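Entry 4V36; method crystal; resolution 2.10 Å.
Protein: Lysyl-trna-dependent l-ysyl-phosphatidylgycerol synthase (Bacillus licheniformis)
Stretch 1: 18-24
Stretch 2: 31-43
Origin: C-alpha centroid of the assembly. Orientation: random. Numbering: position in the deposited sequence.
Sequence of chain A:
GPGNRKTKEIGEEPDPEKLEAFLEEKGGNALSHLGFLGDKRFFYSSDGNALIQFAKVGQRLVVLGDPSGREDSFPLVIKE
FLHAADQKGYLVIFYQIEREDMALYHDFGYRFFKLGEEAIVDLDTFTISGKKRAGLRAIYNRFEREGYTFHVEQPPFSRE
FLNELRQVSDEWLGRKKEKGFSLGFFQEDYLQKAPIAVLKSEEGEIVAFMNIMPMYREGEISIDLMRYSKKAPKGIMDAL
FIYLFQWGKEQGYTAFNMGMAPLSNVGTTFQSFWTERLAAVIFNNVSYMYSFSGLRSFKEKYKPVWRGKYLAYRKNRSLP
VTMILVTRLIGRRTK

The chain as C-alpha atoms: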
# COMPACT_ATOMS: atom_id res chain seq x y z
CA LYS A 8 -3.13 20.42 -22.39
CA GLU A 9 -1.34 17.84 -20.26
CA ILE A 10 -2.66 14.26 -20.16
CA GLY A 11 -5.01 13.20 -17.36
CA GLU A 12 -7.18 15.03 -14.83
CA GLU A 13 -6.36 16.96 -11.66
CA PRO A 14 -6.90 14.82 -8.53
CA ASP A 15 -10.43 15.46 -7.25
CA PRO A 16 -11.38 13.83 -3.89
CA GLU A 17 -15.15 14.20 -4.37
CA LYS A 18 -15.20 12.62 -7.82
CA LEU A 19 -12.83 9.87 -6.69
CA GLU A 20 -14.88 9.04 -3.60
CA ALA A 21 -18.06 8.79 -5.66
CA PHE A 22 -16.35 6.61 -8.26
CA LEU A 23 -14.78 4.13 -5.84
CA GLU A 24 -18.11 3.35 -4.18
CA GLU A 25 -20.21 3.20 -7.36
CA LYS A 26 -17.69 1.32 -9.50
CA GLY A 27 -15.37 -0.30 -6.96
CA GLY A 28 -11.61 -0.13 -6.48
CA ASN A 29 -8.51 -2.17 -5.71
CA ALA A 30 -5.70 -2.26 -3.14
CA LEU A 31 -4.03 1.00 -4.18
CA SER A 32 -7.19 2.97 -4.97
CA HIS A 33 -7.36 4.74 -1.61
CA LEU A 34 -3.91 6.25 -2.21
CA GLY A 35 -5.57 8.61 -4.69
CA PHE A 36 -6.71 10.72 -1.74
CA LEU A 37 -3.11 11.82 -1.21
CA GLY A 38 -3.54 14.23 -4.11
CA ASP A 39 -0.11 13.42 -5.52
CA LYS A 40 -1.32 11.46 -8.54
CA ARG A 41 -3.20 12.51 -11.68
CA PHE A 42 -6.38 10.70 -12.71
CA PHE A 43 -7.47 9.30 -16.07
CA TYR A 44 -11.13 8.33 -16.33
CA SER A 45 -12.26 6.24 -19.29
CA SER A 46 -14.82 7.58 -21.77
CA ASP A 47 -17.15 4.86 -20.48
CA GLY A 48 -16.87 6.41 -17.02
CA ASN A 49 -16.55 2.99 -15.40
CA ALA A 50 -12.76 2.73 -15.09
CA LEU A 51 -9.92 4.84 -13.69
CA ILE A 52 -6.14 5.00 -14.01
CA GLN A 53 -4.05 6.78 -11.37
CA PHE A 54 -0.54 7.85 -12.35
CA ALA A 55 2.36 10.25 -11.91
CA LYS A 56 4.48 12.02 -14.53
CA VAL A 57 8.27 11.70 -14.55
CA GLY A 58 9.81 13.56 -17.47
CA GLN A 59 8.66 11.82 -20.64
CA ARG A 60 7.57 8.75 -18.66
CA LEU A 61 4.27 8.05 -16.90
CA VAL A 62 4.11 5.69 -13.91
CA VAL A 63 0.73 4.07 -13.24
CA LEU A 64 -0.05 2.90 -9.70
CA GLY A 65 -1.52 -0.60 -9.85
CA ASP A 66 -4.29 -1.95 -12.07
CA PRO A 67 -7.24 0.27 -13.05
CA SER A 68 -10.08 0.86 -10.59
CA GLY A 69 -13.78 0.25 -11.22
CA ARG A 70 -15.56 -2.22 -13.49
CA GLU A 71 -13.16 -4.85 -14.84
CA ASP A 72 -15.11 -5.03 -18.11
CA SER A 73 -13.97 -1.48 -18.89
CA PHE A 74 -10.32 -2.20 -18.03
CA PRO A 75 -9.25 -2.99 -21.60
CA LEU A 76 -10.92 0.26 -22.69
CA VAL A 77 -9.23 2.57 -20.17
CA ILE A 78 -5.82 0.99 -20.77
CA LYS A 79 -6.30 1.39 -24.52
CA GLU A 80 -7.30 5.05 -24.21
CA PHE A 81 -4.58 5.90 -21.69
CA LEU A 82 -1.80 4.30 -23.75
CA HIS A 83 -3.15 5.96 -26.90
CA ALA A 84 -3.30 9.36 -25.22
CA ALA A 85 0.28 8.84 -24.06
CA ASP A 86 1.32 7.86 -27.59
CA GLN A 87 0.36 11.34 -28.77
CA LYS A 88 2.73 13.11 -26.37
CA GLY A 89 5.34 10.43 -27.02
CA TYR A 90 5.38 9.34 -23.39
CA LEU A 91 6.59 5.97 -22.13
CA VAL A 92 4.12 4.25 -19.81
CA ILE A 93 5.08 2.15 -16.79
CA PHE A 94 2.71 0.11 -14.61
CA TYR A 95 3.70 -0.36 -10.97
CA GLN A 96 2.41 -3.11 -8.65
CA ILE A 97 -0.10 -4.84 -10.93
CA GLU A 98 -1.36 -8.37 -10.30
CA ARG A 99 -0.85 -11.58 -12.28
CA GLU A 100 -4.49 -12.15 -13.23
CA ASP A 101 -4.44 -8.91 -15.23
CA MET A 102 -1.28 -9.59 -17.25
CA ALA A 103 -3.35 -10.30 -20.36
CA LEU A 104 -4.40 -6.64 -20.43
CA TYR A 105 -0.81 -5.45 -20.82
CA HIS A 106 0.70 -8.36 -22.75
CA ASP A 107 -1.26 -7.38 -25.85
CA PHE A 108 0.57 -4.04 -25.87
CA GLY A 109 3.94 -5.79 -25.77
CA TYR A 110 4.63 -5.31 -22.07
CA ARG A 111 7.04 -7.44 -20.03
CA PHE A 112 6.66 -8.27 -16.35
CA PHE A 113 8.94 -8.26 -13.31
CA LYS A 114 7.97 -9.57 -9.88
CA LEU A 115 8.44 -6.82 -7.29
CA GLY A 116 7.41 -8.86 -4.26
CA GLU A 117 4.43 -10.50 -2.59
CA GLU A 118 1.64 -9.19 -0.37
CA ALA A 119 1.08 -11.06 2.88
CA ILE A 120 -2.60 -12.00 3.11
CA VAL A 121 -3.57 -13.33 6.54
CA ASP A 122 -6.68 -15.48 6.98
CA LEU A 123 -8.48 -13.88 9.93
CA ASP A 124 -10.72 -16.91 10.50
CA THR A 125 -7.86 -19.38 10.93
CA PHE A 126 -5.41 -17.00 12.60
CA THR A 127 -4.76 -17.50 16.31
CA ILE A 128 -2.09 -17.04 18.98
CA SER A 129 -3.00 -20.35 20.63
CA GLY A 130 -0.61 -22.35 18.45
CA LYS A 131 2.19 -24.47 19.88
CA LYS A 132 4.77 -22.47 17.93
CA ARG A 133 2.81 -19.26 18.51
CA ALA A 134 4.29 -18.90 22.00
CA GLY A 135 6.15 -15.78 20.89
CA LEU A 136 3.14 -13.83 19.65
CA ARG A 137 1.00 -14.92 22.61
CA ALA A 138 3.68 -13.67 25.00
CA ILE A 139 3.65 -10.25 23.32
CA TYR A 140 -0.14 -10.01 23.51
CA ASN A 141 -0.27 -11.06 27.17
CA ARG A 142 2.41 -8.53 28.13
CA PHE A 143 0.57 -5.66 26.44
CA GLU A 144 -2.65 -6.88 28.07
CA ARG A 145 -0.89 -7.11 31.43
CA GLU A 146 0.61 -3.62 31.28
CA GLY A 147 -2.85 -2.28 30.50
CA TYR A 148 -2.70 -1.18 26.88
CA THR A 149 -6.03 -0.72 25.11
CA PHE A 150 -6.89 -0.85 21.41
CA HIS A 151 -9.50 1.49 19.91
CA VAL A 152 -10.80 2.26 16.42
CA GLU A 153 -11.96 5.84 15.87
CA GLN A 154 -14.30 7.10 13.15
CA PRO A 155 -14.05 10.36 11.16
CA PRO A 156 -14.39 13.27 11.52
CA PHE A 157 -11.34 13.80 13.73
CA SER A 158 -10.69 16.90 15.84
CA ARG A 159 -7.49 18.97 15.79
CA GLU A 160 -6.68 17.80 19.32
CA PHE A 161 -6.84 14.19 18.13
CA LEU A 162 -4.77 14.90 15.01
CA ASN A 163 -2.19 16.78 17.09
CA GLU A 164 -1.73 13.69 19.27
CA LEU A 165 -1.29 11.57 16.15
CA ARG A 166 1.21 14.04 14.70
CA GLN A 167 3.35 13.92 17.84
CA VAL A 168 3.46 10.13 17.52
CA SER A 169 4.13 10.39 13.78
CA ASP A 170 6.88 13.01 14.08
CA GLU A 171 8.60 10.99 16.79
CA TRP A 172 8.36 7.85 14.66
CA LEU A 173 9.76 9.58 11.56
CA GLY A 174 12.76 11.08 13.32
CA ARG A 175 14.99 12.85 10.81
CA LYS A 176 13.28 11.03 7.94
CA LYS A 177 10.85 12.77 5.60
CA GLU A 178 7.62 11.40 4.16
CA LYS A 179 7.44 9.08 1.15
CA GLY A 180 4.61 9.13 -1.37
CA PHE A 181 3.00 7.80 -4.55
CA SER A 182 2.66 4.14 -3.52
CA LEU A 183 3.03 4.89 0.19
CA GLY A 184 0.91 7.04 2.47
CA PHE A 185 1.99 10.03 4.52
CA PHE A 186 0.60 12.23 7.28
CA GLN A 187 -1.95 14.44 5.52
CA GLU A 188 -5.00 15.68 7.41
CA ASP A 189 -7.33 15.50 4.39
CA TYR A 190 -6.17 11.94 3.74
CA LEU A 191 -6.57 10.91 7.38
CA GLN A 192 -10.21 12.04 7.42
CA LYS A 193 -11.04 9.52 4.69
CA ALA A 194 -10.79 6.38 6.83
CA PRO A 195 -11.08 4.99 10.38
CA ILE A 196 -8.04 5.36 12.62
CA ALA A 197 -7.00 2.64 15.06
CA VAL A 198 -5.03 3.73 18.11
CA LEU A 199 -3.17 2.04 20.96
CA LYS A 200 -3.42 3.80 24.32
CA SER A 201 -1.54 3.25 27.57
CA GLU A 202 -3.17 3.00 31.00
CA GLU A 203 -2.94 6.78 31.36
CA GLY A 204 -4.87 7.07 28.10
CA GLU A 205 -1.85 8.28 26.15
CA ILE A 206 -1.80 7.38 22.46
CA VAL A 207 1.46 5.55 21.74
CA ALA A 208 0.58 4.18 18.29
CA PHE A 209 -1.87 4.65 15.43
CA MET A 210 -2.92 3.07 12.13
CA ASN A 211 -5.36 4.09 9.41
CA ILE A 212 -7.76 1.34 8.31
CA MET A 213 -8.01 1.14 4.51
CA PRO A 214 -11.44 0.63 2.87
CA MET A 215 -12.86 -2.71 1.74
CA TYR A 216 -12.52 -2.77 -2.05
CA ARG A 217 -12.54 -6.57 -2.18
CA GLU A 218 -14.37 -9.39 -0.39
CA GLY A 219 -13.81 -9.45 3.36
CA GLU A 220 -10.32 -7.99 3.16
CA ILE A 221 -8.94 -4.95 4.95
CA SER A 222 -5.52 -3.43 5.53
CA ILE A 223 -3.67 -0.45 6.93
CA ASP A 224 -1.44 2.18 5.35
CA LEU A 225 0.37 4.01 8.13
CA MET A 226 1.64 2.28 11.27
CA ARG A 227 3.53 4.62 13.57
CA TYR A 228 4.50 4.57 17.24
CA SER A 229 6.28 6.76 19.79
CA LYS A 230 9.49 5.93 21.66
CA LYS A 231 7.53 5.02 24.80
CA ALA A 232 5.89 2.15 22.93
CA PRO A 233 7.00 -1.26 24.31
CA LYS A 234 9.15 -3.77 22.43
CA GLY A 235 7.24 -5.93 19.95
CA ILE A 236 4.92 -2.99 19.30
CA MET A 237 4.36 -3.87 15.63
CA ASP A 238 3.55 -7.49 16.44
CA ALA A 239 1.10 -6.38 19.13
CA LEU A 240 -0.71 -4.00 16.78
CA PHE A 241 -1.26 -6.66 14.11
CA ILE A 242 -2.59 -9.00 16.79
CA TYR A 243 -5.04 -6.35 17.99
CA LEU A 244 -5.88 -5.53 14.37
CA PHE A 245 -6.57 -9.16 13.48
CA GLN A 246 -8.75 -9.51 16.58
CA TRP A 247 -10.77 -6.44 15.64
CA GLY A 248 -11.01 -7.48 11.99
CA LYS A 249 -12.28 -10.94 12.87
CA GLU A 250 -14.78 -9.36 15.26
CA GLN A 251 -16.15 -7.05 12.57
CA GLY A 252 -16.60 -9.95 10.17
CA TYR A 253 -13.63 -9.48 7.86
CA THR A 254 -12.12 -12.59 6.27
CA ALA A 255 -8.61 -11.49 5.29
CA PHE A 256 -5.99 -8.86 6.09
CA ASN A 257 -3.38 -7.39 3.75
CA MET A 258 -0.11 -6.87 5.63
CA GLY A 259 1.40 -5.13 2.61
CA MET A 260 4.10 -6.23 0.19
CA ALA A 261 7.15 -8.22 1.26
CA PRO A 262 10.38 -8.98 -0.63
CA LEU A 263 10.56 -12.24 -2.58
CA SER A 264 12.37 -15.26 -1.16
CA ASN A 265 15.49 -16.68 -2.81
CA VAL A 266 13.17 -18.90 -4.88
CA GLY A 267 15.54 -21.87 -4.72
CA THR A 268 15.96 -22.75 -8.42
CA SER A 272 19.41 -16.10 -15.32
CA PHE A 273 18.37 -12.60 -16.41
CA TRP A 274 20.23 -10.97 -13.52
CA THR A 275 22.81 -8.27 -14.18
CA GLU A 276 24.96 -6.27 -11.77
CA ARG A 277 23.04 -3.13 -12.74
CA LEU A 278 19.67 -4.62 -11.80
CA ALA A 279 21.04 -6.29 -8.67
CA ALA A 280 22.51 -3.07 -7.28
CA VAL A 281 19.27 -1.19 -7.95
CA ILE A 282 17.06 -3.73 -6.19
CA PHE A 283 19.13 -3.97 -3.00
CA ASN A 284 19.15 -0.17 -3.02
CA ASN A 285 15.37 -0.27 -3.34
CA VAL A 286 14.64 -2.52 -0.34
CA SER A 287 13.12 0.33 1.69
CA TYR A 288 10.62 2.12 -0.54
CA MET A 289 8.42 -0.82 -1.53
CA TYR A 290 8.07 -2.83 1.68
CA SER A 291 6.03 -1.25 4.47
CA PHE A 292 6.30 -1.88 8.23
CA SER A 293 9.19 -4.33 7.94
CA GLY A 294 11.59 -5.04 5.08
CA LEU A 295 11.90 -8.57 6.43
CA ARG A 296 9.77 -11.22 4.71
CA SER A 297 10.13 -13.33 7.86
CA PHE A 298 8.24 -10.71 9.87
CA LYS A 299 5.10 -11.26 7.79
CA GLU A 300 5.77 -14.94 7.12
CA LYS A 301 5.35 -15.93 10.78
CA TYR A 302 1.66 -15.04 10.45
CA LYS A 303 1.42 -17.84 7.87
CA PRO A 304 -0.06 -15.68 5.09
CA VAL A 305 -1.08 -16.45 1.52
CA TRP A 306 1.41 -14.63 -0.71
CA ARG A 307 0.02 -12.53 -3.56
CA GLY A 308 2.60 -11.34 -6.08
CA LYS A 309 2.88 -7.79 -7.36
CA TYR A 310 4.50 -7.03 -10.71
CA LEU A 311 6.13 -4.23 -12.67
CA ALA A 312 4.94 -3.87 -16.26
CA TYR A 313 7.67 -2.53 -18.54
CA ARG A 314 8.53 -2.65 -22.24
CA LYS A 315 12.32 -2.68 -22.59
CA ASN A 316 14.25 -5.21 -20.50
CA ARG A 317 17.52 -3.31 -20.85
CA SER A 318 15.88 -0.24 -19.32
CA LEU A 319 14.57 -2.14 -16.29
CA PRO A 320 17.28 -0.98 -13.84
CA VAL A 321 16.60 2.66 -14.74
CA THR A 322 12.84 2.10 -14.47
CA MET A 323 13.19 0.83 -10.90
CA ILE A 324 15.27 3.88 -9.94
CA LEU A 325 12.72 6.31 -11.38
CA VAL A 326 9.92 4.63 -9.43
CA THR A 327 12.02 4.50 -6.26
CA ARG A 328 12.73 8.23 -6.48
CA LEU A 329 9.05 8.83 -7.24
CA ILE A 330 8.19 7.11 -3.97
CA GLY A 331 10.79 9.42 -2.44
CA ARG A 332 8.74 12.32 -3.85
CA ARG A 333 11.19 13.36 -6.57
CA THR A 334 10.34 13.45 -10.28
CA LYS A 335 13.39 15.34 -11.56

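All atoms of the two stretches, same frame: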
# COMPACT_ATOMS: atom_id res chain seq x y z
N LYS A 18 -14.94 13.47 -6.67
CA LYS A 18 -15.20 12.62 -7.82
C LYS A 18 -14.64 11.22 -7.60
O LYS A 18 -15.25 10.22 -7.99
CB LYS A 18 -14.61 13.23 -9.09
CG LYS A 18 -14.96 12.49 -10.37
CD LYS A 18 -14.38 13.18 -11.59
CE LYS A 18 -14.74 12.43 -12.87
NZ LYS A 18 -14.18 13.10 -14.08
N LEU A 19 -13.47 11.15 -6.97
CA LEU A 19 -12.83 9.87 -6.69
C LEU A 19 -13.63 9.05 -5.69
O LEU A 19 -13.81 7.84 -5.86
CB LEU A 19 -11.41 10.09 -6.16
CG LEU A 19 -10.66 8.83 -5.74
CD1 LEU A 19 -10.51 7.87 -6.91
CD2 LEU A 19 -9.30 9.17 -5.15
N GLU A 20 -14.10 9.71 -4.63
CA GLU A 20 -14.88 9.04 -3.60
C GLU A 20 -16.17 8.46 -4.17
O GLU A 20 -16.56 7.34 -3.84
CB GLU A 20 -15.20 10.01 -2.45
CG GLU A 20 -16.04 9.39 -1.35
CD GLU A 20 -15.37 8.18 -0.71
OE1 GLU A 20 -14.20 8.29 -0.31
OE2 GLU A 20 -16.03 7.12 -0.62
N ALA A 21 -16.83 9.23 -5.02
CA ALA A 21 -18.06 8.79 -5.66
C ALA A 21 -17.80 7.59 -6.57
O ALA A 21 -18.56 6.63 -6.58
CB ALA A 21 -18.69 9.93 -6.45
N PHE A 22 -16.71 7.66 -7.32
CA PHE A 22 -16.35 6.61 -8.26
C PHE A 22 -16.06 5.28 -7.57
O PHE A 22 -16.54 4.23 -7.99
CB PHE A 22 -15.14 7.03 -9.10
CG PHE A 22 -14.65 5.97 -10.05
CD1 PHE A 22 -15.21 5.82 -11.30
CD2 PHE A 22 -13.62 5.12 -9.68
CE1 PHE A 22 -14.76 4.85 -12.17
CE2 PHE A 22 -13.16 4.14 -10.54
CZ PHE A 22 -13.73 4.01 -11.79
N LEU A 23 -15.26 5.34 -6.51
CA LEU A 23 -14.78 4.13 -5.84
C LEU A 23 -15.89 3.35 -5.14
O LEU A 23 -15.75 2.15 -4.88
CB LEU A 23 -13.69 4.49 -4.82
CG LEU A 23 -12.36 4.93 -5.42
CD1 LEU A 23 -11.36 5.27 -4.33
CD2 LEU A 23 -11.80 3.86 -6.35
N GLU A 24 -17.00 4.02 -4.85
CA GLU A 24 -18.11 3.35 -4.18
C GLU A 24 -19.20 2.92 -5.16
O GLU A 24 -20.01 2.05 -4.86
CB GLU A 24 -18.71 4.26 -3.10
CG GLU A 24 -19.30 5.56 -3.61
CD GLU A 24 -19.85 6.42 -2.50
OE1 GLU A 24 -19.63 6.09 -1.32
OE2 GLU A 24 -20.51 7.44 -2.80
N LEU A 31 -4.76 -0.26 -4.17
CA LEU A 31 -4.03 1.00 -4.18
C LEU A 31 -4.93 2.18 -4.52
O LEU A 31 -4.45 3.30 -4.71
CB LEU A 31 -2.88 0.91 -5.18
CG LEU A 31 -1.92 -0.27 -5.00
CD1 LEU A 31 -1.00 -0.40 -6.20
CD2 LEU A 31 -1.12 -0.12 -3.72
N SER A 32 -6.23 1.94 -4.58
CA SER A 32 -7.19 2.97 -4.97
C SER A 32 -7.28 4.10 -3.96
O SER A 32 -7.42 5.27 -4.33
CB SER A 32 -8.58 2.35 -5.17
OG SER A 32 -8.56 1.36 -6.18
N HIS A 33 -7.21 3.76 -2.67
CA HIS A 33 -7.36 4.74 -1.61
C HIS A 33 -6.22 5.75 -1.59
O HIS A 33 -6.37 6.86 -1.07
CB HIS A 33 -7.45 4.04 -0.25
CG HIS A 33 -7.88 4.94 0.87
ND1 HIS A 33 -7.02 5.38 1.84
CD2 HIS A 33 -9.09 5.48 1.16
CE1 HIS A 33 -7.67 6.16 2.69
NE2 HIS A 33 -8.93 6.24 2.30
N LEU A 34 -5.08 5.38 -2.17
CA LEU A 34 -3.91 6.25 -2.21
C LEU A 34 -4.13 7.48 -3.10
O LEU A 34 -3.32 8.40 -3.10
CB LEU A 34 -2.69 5.48 -2.68
CG LEU A 34 -2.16 4.44 -1.69
CD1 LEU A 34 -0.97 3.70 -2.27
CD2 LEU A 34 -1.81 5.10 -0.37
N GLY A 35 -5.23 7.48 -3.85
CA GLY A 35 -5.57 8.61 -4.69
C GLY A 35 -6.00 9.82 -3.89
O GLY A 35 -6.07 10.93 -4.42
N PHE A 36 -6.29 9.62 -2.61
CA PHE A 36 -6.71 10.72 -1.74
C PHE A 36 -5.52 11.51 -1.21
O PHE A 36 -5.70 12.47 -0.45
CB PHE A 36 -7.56 10.19 -0.58
CG PHE A 36 -8.89 9.64 -1.00
CD1 PHE A 36 -9.90 10.49 -1.45
CD2 PHE A 36 -9.14 8.28 -0.95
CE1 PHE A 36 -11.12 9.98 -1.84
CE2 PHE A 36 -10.37 7.77 -1.34
CZ PHE A 36 -11.36 8.63 -1.78
N LEU A 37 -4.32 11.10 -1.60
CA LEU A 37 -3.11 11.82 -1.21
C LEU A 37 -2.94 13.07 -2.06
O LEU A 37 -2.23 14.01 -1.67
CB LEU A 37 -1.88 10.92 -1.34
CG LEU A 37 -1.76 9.76 -0.35
CD1 LEU A 37 -0.54 8.91 -0.66
CD2 LEU A 37 -1.71 10.28 1.08
N GLY A 38 -3.58 13.08 -3.22
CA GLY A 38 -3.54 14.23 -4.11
C GLY A 38 -2.21 14.42 -4.81
O GLY A 38 -1.90 15.52 -5.28
N ASP A 39 -1.42 13.35 -4.90
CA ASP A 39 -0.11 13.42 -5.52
C ASP A 39 -0.06 12.61 -6.81
O ASP A 39 1.02 12.34 -7.35
CB ASP A 39 0.97 12.95 -4.55
CG ASP A 39 0.80 11.49 -4.15
OD1 ASP A 39 -0.32 10.97 -4.28
OD2 ASP A 39 1.79 10.88 -3.70
N LYS A 40 -1.22 12.21 -7.29
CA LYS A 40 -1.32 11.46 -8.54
C LYS A 40 -2.43 12.02 -9.42
O LYS A 40 -3.49 12.42 -8.93
CB LYS A 40 -1.58 9.97 -8.26
CG LYS A 40 -0.38 9.24 -7.68
CD LYS A 40 -0.76 7.84 -7.24
CE LYS A 40 -1.72 7.88 -6.06
NZ LYS A 40 -1.11 8.56 -4.88
N ARG A 41 -2.19 12.06 -10.73
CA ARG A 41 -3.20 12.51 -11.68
C ARG A 41 -4.15 11.36 -12.01
O ARG A 41 -3.79 10.19 -11.90
CB ARG A 41 -2.55 13.05 -12.95
CG ARG A 41 -1.68 14.28 -12.72
CD ARG A 41 -1.21 14.88 -14.04
NE ARG A 41 -2.33 15.35 -14.85
CZ ARG A 41 -2.88 16.55 -14.75
NH1 ARG A 41 -2.42 17.43 -13.87
NH2 ARG A 41 -3.90 16.89 -15.54
N PHE A 42 -5.37 11.71 -12.42
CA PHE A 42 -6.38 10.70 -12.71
C PHE A 42 -6.73 10.67 -14.20
O PHE A 42 -6.74 11.70 -14.87
CB PHE A 42 -7.64 10.96 -11.89
CG PHE A 42 -7.44 10.81 -10.41
CD1 PHE A 42 -6.43 10.01 -9.90
CD2 PHE A 42 -8.27 11.47 -9.51
CE1 PHE A 42 -6.24 9.88 -8.54
CE2 PHE A 42 -8.09 11.34 -8.15
CZ PHE A 42 -7.08 10.54 -7.67
N PHE A 43 -7.02 9.47 -14.70
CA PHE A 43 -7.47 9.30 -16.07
C PHE A 43 -8.71 8.43 -16.12
O PHE A 43 -8.62 7.20 -16.04
CB PHE A 43 -6.36 8.70 -16.94
CG PHE A 43 -6.71 8.61 -18.40
CD1 PHE A 43 -6.45 9.67 -19.25
CD2 PHE A 43 -7.31 7.47 -18.92
CE1 PHE A 43 -6.77 9.60 -20.60
CE2 PHE A 43 -7.63 7.40 -20.26
CZ PHE A 43 -7.36 8.46 -21.10

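No hydrogen bond or salt bridge crosses between the helix of residues 18-24 and the 31-43 stretch; the contact is made by packing, and the two sides together bury 324 Å². The nearest CA atoms are 7.6 Å apart for Leu19 CA and Gly35 CA, and 7.7 Å for Leu23 CA and Ser32 CA, a spacing that leaves room for side chains to fill the gap. Leu19 and Leu23 lie one helical turn apart, as the hydrogen bond from Leu23 N to Leu19 O (3.0 Å) confirms, and both direct their CA-to-CB bonds toward the second stretch.

The apolar contacts centre on Leu19, which has 89 Å² covered. With chi1 t and chi2 p, its CD2 methyl lies 3.9 Å from Phe36 CE1 and 3.6 Å from Phe42 CZ, so one methyl bridges a ring of the 3-10 segment and a ring of the strand. Leu23, in the m, t rotamer, extends the apolar surface: its CD1 is 4.0 Å from Phe36 CE2, and its CD2 is 3.7 Å from Ser32 CB. Ser32 thus offers its methylene carbon to the helix, while its OG is hydrogen-bonded to a residue just outside the stretches.

One contact qualifies as CH-pi. Leu19 CD2 sits 3.9 Å from the centroid of the Phe36 ring and only 9° off the ring normal, placing the methyl squarely over a face. The CA-to-CB bond of Phe36 points sideways, yet chi1 of -68° and chi2 of -71° bring the ring to the helix, and 75 Å² of the residue is covered. Glu20 adds a polar atom at the margin of this cluster: its OE1 comes within 3.2 Å of Phe36 CZ, approaching the ring obliquely. The chain reaches there from a sideways CA-to-CB bond through a bend at chi2 (59°).

The leucine methyl packs against the backbone at Gly35, where a side chain would not fit. Leu19 CD2 is 3.6 Å from Gly35 C, and an ideal CB on Gly35 would point toward the helix and fall 2.8 Å from Leu19 CD2, a clash. The absent side chain therefore makes room for the leucine methyl.

Polar bonds within the second stretch support its shape. Gly35 N donates to Ser32 O (3.1 Å) and Phe36 N to His33 O (3.2 Å), the i to i-3 pattern of a tight 3-10 turn. Lys40 NZ donates to Leu34 O at 2.8 Å, tying the 3-10 segment to the residues just before the strand that carries Phe42, and forms a salt bridge with the neighbouring Asp39 OD1 at 2.6 Å.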